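Local coordinates for protein demethyldecarbamoylnovobiocin O-methyltransferase (PDB 2WK1) that catalyses the S-adenosyl-L-methionine-dependent methylation of the noviose 4-hydroxyl, the penultimate step in biosynthesis of the antibiotic novobiocin, at residues 37-42 with 128-133; 99-104 with 134-139; 95-100 with 239-244. All coordinates share one frame; numbering follows the deposited sequence. Where two conformers were deposited one is given.

Contact 1 (37-42 with 128-133); sequences LYLDLM and LRAHDV
A chi1 of 170° swings the ring of Tyr38 beside its own carbonyl carbon, whereas a chi1 of -67° at Leu39 carries CG beside the backbone N; the two neighbouring side chains thereby converge on Ala130. Its CB meets the Tyr38 ring at an edge and in plane, 4.0 Å from CD2, and also lies against the fork of Leu39, nearest CD1 at 3.8 Å. The small methyl is consistent with the close backbones, Leu39 CA and Ala130 CA being 7.4 Å apart. Beyond it, Leu39 CD1 comes within 4.3 Å of NE2 of His131, a nitrogen already hydrogen-bonded to Glu99 on helix 87-103.

Helix 119-130 ends here in a Schellman motif: Asp132, with phi at 49°, is the C-prime residue, and Val133 N reaches Leu128 O at 2.9 Å while Asp132 N reaches Arg129 O at 3.1 Å. Helix 35-47 faces the partner subunit of the homodimer, where Tyr38 packs on Leu37 of the second subunit and Leu41 on Leu41 of that subunit. No hydrogen bond spans the two segments; the direct join between the dimer-facing helix and this helix end is apolar, with Glu99 as a polar neighbour touching both Leu39 and His131.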
loop_
_atom_site.group_PDB
_atom_site.type_symbol
_atom_site.label_atom_id
_atom_site.label_comp_id
_atom_site.label_asym_id
_atom_site.label_seq_id
_atom_site.Cartn_x
_atom_site.Cartn_y
_atom_site.Cartn_z
ATOM N N LEU A 37 -11.810 2.313 -4.840
ATOM C CA LEU A 37 -11.111 1.677 -3.728
ATOM C C LEU A 37 -9.616 1.617 -4.013
ATOM O O LEU A 37 -8.791 1.853 -3.128
ATOM C CB LEU A 37 -11.643 0.271 -3.477
ATOM C CG LEU A 37 -13.081 0.170 -2.959
ATOM C CD1 LEU A 37 -13.544 -1.272 -3.028
ATOM C CD2 LEU A 37 -13.191 0.701 -1.564
ATOM N N TYR A 38 -9.279 1.264 -5.246
ATOM C CA TYR A 38 -7.884 1.170 -5.649
ATOM C C TYR A 38 -7.161 2.499 -5.494
ATOM O O TYR A 38 -6.063 2.537 -4.946
ATOM C CB TYR A 38 -7.827 0.694 -7.081
ATOM C CG TYR A 38 -6.487 0.751 -7.773
ATOM C CD1 TYR A 38 -5.417 -0.009 -7.347
ATOM C CD2 TYR A 38 -6.328 1.526 -8.916
ATOM C CE1 TYR A 38 -4.220 -0.006 -8.048
ATOM C CE2 TYR A 38 -5.138 1.532 -9.624
ATOM C CZ TYR A 38 -4.080 0.784 -9.177
ATOM O OH TYR A 38 -2.930 0.824 -9.918
ATOM N N LEU A 39 -7.726 3.576 -6.037
ATOM C CA LEU A 39 -7.023 4.861 -5.996
ATOM C C LEU A 39 -6.948 5.414 -4.596
ATOM O O LEU A 39 -5.940 6.006 -4.221
ATOM C CB LEU A 39 -7.641 5.873 -6.951
ATOM C CG LEU A 39 -7.474 5.503 -8.412
ATOM C CD1 LEU A 39 -8.250 6.470 -9.310
ATOM C CD2 LEU A 39 -6.005 5.386 -8.826
ATOM N N ASP A 40 -7.995 5.189 -3.801
ATOM C CA ASP A 40 -7.941 5.588 -2.407
ATOM C C ASP A 40 -6.760 4.914 -1.688
ATOM O O ASP A 40 -5.989 5.534 -0.927
ATOM C CB ASP A 40 -9.246 5.230 -1.684
ATOM C CG ASP A 40 -10.433 6.100 -2.060
ATOM O OD1 ASP A 40 -10.288 7.137 -2.730
ATOM O OD2 ASP A 40 -11.565 5.725 -1.636
ATOM N N LEU A 41 -6.609 3.622 -1.918
ATOM C CA LEU A 41 -5.535 2.866 -1.274
ATOM C C LEU A 41 -4.184 3.288 -1.826
ATOM O O LEU A 41 -3.216 3.465 -1.096
ATOM C CB LEU A 41 -5.760 1.362 -1.448
ATOM C CG LEU A 41 -4.672 0.450 -0.936
ATOM C CD1 LEU A 41 -4.523 0.623 0.565
ATOM C CD2 LEU A 41 -4.973 -1.004 -1.285
ATOM N N MET A 42 -4.109 3.500 -3.121
ATOM C CA MET A 42 -2.865 3.934 -3.671
ATOM C C MET A 42 -2.336 5.215 -3.077
ATOM O O MET A 42 -1.135 5.316 -2.814
ATOM C CB MET A 42 -3.008 4.091 -5.436
ATOM C CG MET A 42 -1.694 4.490 -5.932
ATOM S SD MET A 42 -1.737 4.284 -7.681
ATOM C CE MET A 42 -1.515 2.685 -7.919
ATOM N N LEU A 128 -4.754 6.349 -14.709
ATOM C CA LEU A 128 -5.028 5.906 -16.074
ATOM C C LEU A 128 -5.477 4.433 -16.064
ATOM O O LEU A 128 -6.432 4.055 -16.738
ATOM C CB LEU A 128 -3.825 6.081 -16.987
ATOM C CG LEU A 128 -3.357 7.525 -17.213
ATOM C CD1 LEU A 128 -2.152 7.546 -18.151
ATOM C CD2 LEU A 128 -4.460 8.452 -17.749
ATOM N N ARG A 129 -4.784 3.595 -15.314
ATOM C CA ARG A 129 -5.121 2.171 -15.234
ATOM C C ARG A 129 -6.519 1.955 -14.667
ATOM O O ARG A 129 -7.294 1.133 -15.187
ATOM C CB ARG A 129 -4.063 1.439 -14.403
ATOM C CG ARG A 129 -4.250 -0.072 -14.278
ATOM C CD ARG A 129 -3.421 -0.815 -15.253
ATOM N NE ARG A 129 -3.531 -2.257 -15.064
ATOM C CZ ARG A 129 -4.536 -3.012 -15.504
ATOM N NH1 ARG A 129 -5.570 -2.479 -16.133
ATOM N NH2 ARG A 129 -4.515 -4.326 -15.283
ATOM N N ALA A 130 -6.856 2.715 -13.619
ATOM C CA ALA A 130 -8.144 2.571 -12.956
ATOM C C ALA A 130 -9.281 2.864 -13.905
ATOM O O ALA A 130 -10.367 2.291 -13.755
ATOM C CB ALA A 130 -8.234 3.509 -11.756
ATOM N N HIS A 131 -9.051 3.763 -14.861
ATOM C CA HIS A 131 -10.085 4.171 -15.799
ATOM C C HIS A 131 -9.927 3.529 -17.164
ATOM O O HIS A 131 -10.600 3.930 -18.109
ATOM C CB HIS A 131 -10.107 5.698 -15.882
ATOM C CG HIS A 131 -10.569 6.347 -14.618
ATOM N ND1 HIS A 131 -11.909 6.489 -14.300
ATOM C CD2 HIS A 131 -9.880 6.900 -13.600
ATOM C CE1 HIS A 131 -12.012 7.090 -13.126
ATOM N NE2 HIS A 131 -10.792 7.340 -12.672
ATOM N N ASP A 132 -9.037 2.548 -17.255
ATOM C CA ASP A 132 -8.716 1.844 -18.502
ATOM C C ASP A 132 -8.429 2.780 -19.668
ATOM O O ASP A 132 -8.890 2.576 -20.810
ATOM C CB ASP A 132 -9.798 0.828 -18.881
ATOM C CG ASP A 132 -9.305 -0.187 -19.909
ATOM O OD1 ASP A 132 -8.077 -0.457 -19.999
ATOM O OD2 ASP A 132 -10.161 -0.707 -20.652
ATOM N N VAL A 133 -7.609 3.797 -19.389
ATOM C CA VAL A 133 -7.194 4.736 -20.401
ATOM C C VAL A 133 -5.894 4.237 -21.030
ATOM O O VAL A 133 -4.882 4.105 -20.344
ATOM C CB VAL A 133 -6.987 6.142 -19.814
ATOM C CG1 VAL A 133 -6.357 7.073 -20.877
ATOM C CG2 VAL A 133 -8.275 6.690 -19.276
#

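Contact 2 (99-104 with 134-139); sequences EDVIGN and RDRTVW
Arg136 reaches across to the last turn of helix 87-103 and meets Val101 and Ile102, joining that helix to the entrance of strand 138-142 in the Rossmann-like fold of class I methyltransferases, whose strand order 3-2-1-4-5-7-6 is present here. The gap is wide for a direct contact, with Ile102 CA and Arg136 CA 9.8 Å apart, and a long side chain bridges it: chi1 of -58° places CG beside the backbone N, and the chain runs extended from CG to NE.

The closer-packed part lies toward the sheet. There Val101 is buried against Val106 and against Ala211 and Val212 of strand 210-215, and its CG2 comes 4.4 Å from NH1 of Arg136. That NH1 is hydrogen-bonded to the carbonyl oxygens of Val106 and Gly108, which fix the guanidinium, while Leu128 and Ala211 touch the side chain of Arg136. Val101 O lies obliquely to the guanidinium, 3.5 Å from Arg136 NH2, and no hydrogen bond is made; Ile102 CA stands 4.1 Å from the same nitrogen. The guanidinium sits by the C-terminal end of helix 87-103, whose carbonyls would probably favour a positive charge.

The other side is looser and partly hydrated. The exposed Asn104 folds back on the helix, Asn104 ND2 donating to Asp100 O at 3.2 Å from above the carbonyl plane, on the face opposite to that used by Asn104 N. Across the contact itself, the polar link is made through solvent. A water lying at the edge of the Arg136 guanidinium, in its plane, accepts from Arg136 NH2 at 2.9 Å and donates to Ile102 O, also at 2.9 Å.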
loop_
_atom_site.group_PDB
_atom_site.type_symbol
_atom_site.label_atom_id
_atom_site.label_comp_id
_atom_site.label_asym_id
_atom_site.label_seq_id
_atom_site.Cartn_x
_atom_site.Cartn_y
_atom_site.Cartn_z
ATOM N N GLU A 99 -8.523 12.974 -13.050
ATOM C CA GLU A 99 -9.896 12.490 -13.310
ATOM C C GLU A 99 -10.726 13.519 -14.067
ATOM O O GLU A 99 -11.579 13.136 -14.873
ATOM C CB GLU A 99 -10.585 11.999 -12.041
ATOM C CG GLU A 99 -9.921 10.728 -11.518
ATOM C CD GLU A 99 -10.621 10.075 -10.367
ATOM O OE1 GLU A 99 -11.221 10.780 -9.534
ATOM O OE2 GLU A 99 -10.573 8.840 -10.304
ATOM N N ASP A 100 -10.516 14.807 -13.807
ATOM C CA ASP A 100 -11.293 15.840 -14.515
ATOM C C ASP A 100 -10.917 15.886 -15.997
ATOM O O ASP A 100 -11.789 15.992 -16.871
ATOM C CB ASP A 100 -11.102 17.225 -13.883
ATOM C CG ASP A 100 -12.070 18.244 -14.447
ATOM O OD1 ASP A 100 -13.293 18.043 -14.262
ATOM O OD2 ASP A 100 -11.617 19.225 -15.055
ATOM N N VAL A 101 -9.624 15.779 -16.321
ATOM C CA VAL A 101 -9.223 15.781 -17.734
ATOM C C VAL A 101 -9.732 14.532 -18.458
ATOM O O VAL A 101 -10.127 14.596 -19.632
ATOM C CB VAL A 101 -7.708 16.044 -17.985
ATOM C CG1 VAL A 101 -7.284 17.370 -17.391
ATOM C CG2 VAL A 101 -6.825 14.934 -17.535
ATOM N N ILE A 102 -9.765 13.404 -17.759
ATOM C CA ILE A 102 -10.319 12.176 -18.342
ATOM C C ILE A 102 -11.817 12.356 -18.535
ATOM O O ILE A 102 -12.335 12.053 -19.600
ATOM C CB ILE A 102 -10.079 10.938 -17.449
ATOM C CG1 ILE A 102 -8.583 10.617 -17.389
ATOM C CG2 ILE A 102 -10.921 9.735 -17.973
ATOM C CD1 ILE A 102 -8.201 9.617 -16.304
ATOM N N GLY A 103 -12.521 12.831 -17.513
ATOM C CA GLY A 103 -13.984 12.960 -17.600
ATOM C C GLY A 103 -14.466 13.975 -18.617
ATOM O O GLY A 103 -15.562 13.836 -19.168
ATOM N N ASN A 104 -13.656 14.997 -18.863
ATOM C CA ASN A 104 -13.974 16.033 -19.843
ATOM C C ASN A 104 -13.271 15.837 -21.184
ATOM O O ASN A 104 -13.361 16.684 -22.066
ATOM C CB ASN A 104 -13.658 17.402 -19.267
ATOM C CG ASN A 104 -14.681 17.854 -18.258
ATOM O OD1 ASN A 104 -15.859 18.064 -18.604
ATOM N ND2 ASN A 104 -14.258 18.060 -17.028
ATOM N N ARG A 134 -5.923 3.980 -22.327
ATOM C CA ARG A 134 -4.818 3.328 -23.024
ATOM C C ARG A 134 -4.099 4.277 -23.978
ATOM O O ARG A 134 -3.115 3.886 -24.571
ATOM C CB ARG A 134 -5.308 2.062 -23.765
ATOM C CG ARG A 134 -5.807 0.975 -22.805
ATOM C CD ARG A 134 -6.367 -0.241 -23.553
ATOM N NE ARG A 134 -7.218 -1.064 -22.693
ATOM C CZ ARG A 134 -7.897 -2.141 -23.097
ATOM N NH1 ARG A 134 -7.829 -2.553 -24.362
ATOM N NH2 ARG A 134 -8.654 -2.818 -22.229
ATOM N N ASP A 135 -4.584 5.506 -24.128
ATOM C CA ASP A 135 -4.095 6.440 -25.154
ATOM C C ASP A 135 -3.459 7.714 -24.588
ATOM O O ASP A 135 -3.372 8.727 -25.271
ATOM C CB ASP A 135 -5.209 6.807 -26.144
ATOM C CG ASP A 135 -6.337 7.592 -25.518
ATOM O OD1 ASP A 135 -6.440 7.685 -24.277
ATOM O OD2 ASP A 135 -7.195 8.100 -26.299
ATOM N N ARG A 136 -3.031 7.651 -23.336
ATOM C CA ARG A 136 -2.238 8.723 -22.717
ATOM C C ARG A 136 -0.989 8.126 -22.091
ATOM O O ARG A 136 -1.008 6.999 -21.604
ATOM C CB ARG A 136 -3.029 9.485 -21.656
ATOM C CG ARG A 136 -4.301 10.114 -22.164
ATOM C CD ARG A 136 -5.054 10.711 -21.034
ATOM N NE ARG A 136 -6.381 11.181 -21.353
ATOM C CZ ARG A 136 -6.733 12.445 -21.528
ATOM N NH1 ARG A 136 -5.848 13.429 -21.512
ATOM N NH2 ARG A 136 -8.014 12.720 -21.736
ATOM N N THR A 137 0.091 8.898 -22.117
ATOM C CA THR A 137 1.360 8.538 -21.529
ATOM C C THR A 137 1.646 9.419 -20.316
ATOM O O THR A 137 1.272 10.595 -20.285
ATOM C CB THR A 137 2.484 8.703 -22.578
ATOM O OG1 THR A 137 2.239 7.786 -23.660
ATOM C CG2 THR A 137 3.884 8.492 -22.025
ATOM N N VAL A 138 2.275 8.820 -19.317
ATOM C CA VAL A 138 2.865 9.527 -18.188
ATOM C C VAL A 138 4.365 9.704 -18.436
ATOM O O VAL A 138 5.080 8.705 -18.585
ATOM C CB VAL A 138 2.651 8.765 -16.866
ATOM C CG1 VAL A 138 3.273 9.536 -15.696
ATOM C CG2 VAL A 138 1.161 8.519 -16.628
ATOM N N TRP A 139 4.814 10.956 -18.494
ATOM C CA TRP A 139 6.197 11.334 -18.677
ATOM C C TRP A 139 6.842 11.675 -17.346
ATOM O O TRP A 139 6.327 12.476 -16.565
ATOM C CB TRP A 139 6.312 12.510 -19.625
ATOM C CG TRP A 139 5.810 12.246 -21.014
ATOM C CD1 TRP A 139 4.535 12.385 -21.454
ATOM C CD2 TRP A 139 6.573 11.770 -22.131
ATOM N NE1 TRP A 139 4.448 12.049 -22.779
ATOM C CE2 TRP A 139 5.681 11.669 -23.221
ATOM C CE3 TRP A 139 7.911 11.455 -22.323
ATOM C CZ2 TRP A 139 6.090 11.251 -24.481
ATOM C CZ3 TRP A 139 8.314 11.024 -23.594
ATOM C CH2 TRP A 139 7.413 10.936 -24.635
HETATM O O HOH W 1 -10.469 11.136 -21.606
#

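Contact 3 (95-100 with 239-244); sequences RQCVED and YVIVDD. With EDO (1,2-ethanediol), chain F.
Tyr239 of strand 238-242 lies along Cys97 and Asp100 of helix 87-103, a helix-on-sheet layer of the Rossmann-like methyltransferase fold; the axes of helix segment 95-100 and strand segment 239-242 run nearly antiparallel (169°), 9.9 Å apart at closest. Ile241, two residues along on the same side of the strand, brings CD1 to Cys97 SG at 4.2 Å. The strand leads on to Asp243 and Asp244, predicted magnesium ligands, where Asp244 N donates to O2 of a 1,2-ethanediol probably left from crystallisation.

Followed outward, Tyr239 CB is 4.1 Å from Cys97 SG. The ring then slides under the cysteine: SG sits over one face, 3.7 Å from CG and close to CD1, a sulfur-aromatic contact offset toward the rim, while CD2 lies 3.8 Å from Cys97 CB, whose methylene adds a CH-pi contact. Farther out, CE2 passes 3.8 Å from Cys97 O, and CZ nears Asp100 OD2. With CG anti to its backbone N, Asp100 meets Tyr239 roughly perpendicularly, side chain to side chain, the carboxylate and ring planes 67° apart. At the tip, Tyr239 OH donates a short 2.5 Å hydrogen bond to Asp100 OD2 from above the carboxylate plane, 53° out of it.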
loop_
_atom_site.group_PDB
_atom_site.type_symbol
_atom_site.label_atom_id
_atom_site.label_comp_id
_atom_site.label_asym_id
_atom_site.label_seq_id
_atom_site.Cartn_x
_atom_site.Cartn_y
_atom_site.Cartn_z
ATOM N N ARG A 95 -5.126 13.449 -8.329
ATOM C CA ARG A 95 -6.265 12.618 -8.677
ATOM C C ARG A 95 -7.424 13.436 -9.238
ATOM O O ARG A 95 -8.028 13.052 -10.243
ATOM C CB ARG A 95 -6.697 11.767 -7.490
ATOM C CG ARG A 95 -7.834 10.818 -7.832
ATOM C CD ARG A 95 -8.327 10.129 -6.669
ATOM N NE ARG A 95 -9.492 9.331 -6.934
ATOM C CZ ARG A 95 -10.016 8.532 -6.014
ATOM N NH1 ARG A 95 -9.462 8.463 -4.808
ATOM N NH2 ARG A 95 -11.058 7.781 -6.323
ATOM N N GLN A 96 -7.754 14.530 -8.560
ATOM C CA GLN A 96 -8.864 15.348 -9.021
ATOM C C GLN A 96 -8.599 15.930 -10.415
ATOM O O GLN A 96 -9.482 15.928 -11.281
ATOM C CB GLN A 96 -9.161 16.453 -8.009
ATOM C CG GLN A 96 -9.683 15.976 -6.638
ATOM C CD GLN A 96 -11.063 15.341 -6.603
ATOM O OE1 GLN A 96 -11.222 14.142 -6.864
ATOM N NE2 GLN A 96 -12.058 16.121 -6.168
ATOM N N CYS A 97 -7.399 16.445 -10.643
ATOM C CA CYS A 97 -7.078 17.028 -11.946
ATOM C C CYS A 97 -7.067 15.982 -13.052
ATOM O O CYS A 97 -7.607 16.223 -14.129
ATOM C CB CYS A 97 -5.731 17.770 -11.883
ATOM S SG CYS A 97 -5.727 19.275 -10.912
ATOM N N VAL A 98 -6.425 14.846 -12.795
ATOM C CA VAL A 98 -6.351 13.819 -13.828
ATOM C C VAL A 98 -7.745 13.241 -14.098
ATOM O O VAL A 98 -8.119 13.056 -15.264
ATOM C CB VAL A 98 -5.350 12.698 -13.479
ATOM C CG1 VAL A 98 -5.373 11.594 -14.542
ATOM C CG2 VAL A 98 -3.930 13.271 -13.349
ATOM N N GLU A 99 -8.523 12.974 -13.050
ATOM C CA GLU A 99 -9.896 12.490 -13.310
ATOM C C GLU A 99 -10.726 13.519 -14.067
ATOM O O GLU A 99 -11.579 13.136 -14.873
ATOM C CB GLU A 99 -10.585 11.999 -12.041
ATOM C CG GLU A 99 -9.921 10.728 -11.518
ATOM C CD GLU A 99 -10.621 10.075 -10.367
ATOM O OE1 GLU A 99 -11.221 10.780 -9.534
ATOM O OE2 GLU A 99 -10.573 8.840 -10.304
ATOM N N ASP A 100 -10.516 14.807 -13.807
ATOM C CA ASP A 100 -11.293 15.840 -14.515
ATOM C C ASP A 100 -10.917 15.886 -15.997
ATOM O O ASP A 100 -11.789 15.992 -16.871
ATOM C CB ASP A 100 -11.102 17.225 -13.883
ATOM C CG ASP A 100 -12.070 18.244 -14.447
ATOM O OD1 ASP A 100 -13.293 18.043 -14.262
ATOM O OD2 ASP A 100 -11.617 19.225 -15.055
ATOM N N TYR A 239 -4.462 21.382 -16.776
ATOM C CA TYR A 239 -4.027 21.913 -15.503
ATOM C C TYR A 239 -2.534 22.030 -15.390
ATOM O O TYR A 239 -1.805 21.167 -15.879
ATOM C CB TYR A 239 -4.513 21.001 -14.370
ATOM C CG TYR A 239 -6.007 20.958 -14.203
ATOM C CD1 TYR A 239 -6.672 21.896 -13.429
ATOM C CD2 TYR A 239 -6.771 19.979 -14.803
ATOM C CE1 TYR A 239 -8.061 21.851 -13.293
ATOM C CE2 TYR A 239 -8.144 19.943 -14.680
ATOM C CZ TYR A 239 -8.786 20.859 -13.896
ATOM O OH TYR A 239 -10.173 20.850 -13.731
ATOM N N VAL A 240 -2.097 23.084 -14.717
ATOM C CA VAL A 240 -0.725 23.260 -14.273
ATOM C C VAL A 240 -0.711 23.259 -12.772
ATOM O O VAL A 240 -1.417 24.049 -12.134
ATOM C CB VAL A 240 -0.101 24.548 -14.794
ATOM C CG1 VAL A 240 1.337 24.689 -14.293
ATOM C CG2 VAL A 240 -0.206 24.619 -16.333
ATOM N N ILE A 241 0.053 22.345 -12.197
ATOM C CA ILE A 241 0.173 22.199 -10.748
ATOM C C ILE A 241 1.582 22.659 -10.324
ATOM O O ILE A 241 2.559 22.201 -10.902
ATOM C CB ILE A 241 -0.062 20.746 -10.298
ATOM C CG1 ILE A 241 -1.461 20.232 -10.689
ATOM C CG2 ILE A 241 0.239 20.592 -8.815
ATOM C CD1 ILE A 241 -1.605 18.733 -10.644
ATOM N N VAL A 242 1.658 23.527 -9.329
ATOM C CA VAL A 242 2.918 24.039 -8.800
ATOM C C VAL A 242 3.047 23.494 -7.387
ATOM O O VAL A 242 2.303 23.904 -6.474
ATOM C CB VAL A 242 2.928 25.580 -8.751
ATOM C CG1 VAL A 242 4.255 26.063 -8.304
ATOM C CG2 VAL A 242 2.506 26.189 -10.101
ATOM N N ASP A 243 3.996 22.597 -7.172
ATOM C CA ASP A 243 4.113 21.908 -5.906
ATOM C C ASP A 243 4.424 22.826 -4.740
ATOM O O ASP A 243 3.856 22.665 -3.656
ATOM C CB ASP A 243 5.204 20.837 -5.988
ATOM C CG ASP A 243 5.373 20.098 -4.676
ATOM O OD1 ASP A 243 4.529 19.195 -4.426
ATOM O OD2 ASP A 243 6.299 20.451 -3.896
ATOM N N ASP A 244 5.365 23.736 -4.964
ATOM C CA ASP A 244 6.044 24.502 -3.899
ATOM C C ASP A 244 5.962 25.939 -4.358
ATOM O O ASP A 244 6.842 26.426 -5.059
ATOM C CB ASP A 244 7.523 24.039 -3.789
ATOM C CG ASP A 244 8.224 24.435 -2.477
ATOM O OD1 ASP A 244 7.621 25.047 -1.590
ATOM O OD2 ASP A 244 9.422 24.079 -2.340
HETATM C C1 EDO F . 7.741 24.118 -9.607
HETATM O O1 EDO F . 8.945 23.557 -10.251
HETATM C C2 EDO F . 7.921 24.631 -8.165
HETATM O O2 EDO F . 7.397 23.663 -7.224
#

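How the contacts relate
From the N terminus, helix 35-47 enters first, and contact 1 closes a loop from it to the end of helix 119-130. Helix 87-103 lies within that span and opens both other contacts: contact 2 closes just past contact 1, at the start of strand 138-142, and contact 3 much later, at strand 238-242. Contact 1 therefore crosses both, whereas contacts 2 and 3 start from overlapping segments sharing Glu99 and Asp100 and reach the same sheet. Helix 87-103 serves contacts 2 and 3 and touches contact 1 through the Asp40-Arg95 salt bridge and His131-Glu99. Val101 CG1 packs 3.7 Å from Tyr239 CD2 between contacts 2 and 3.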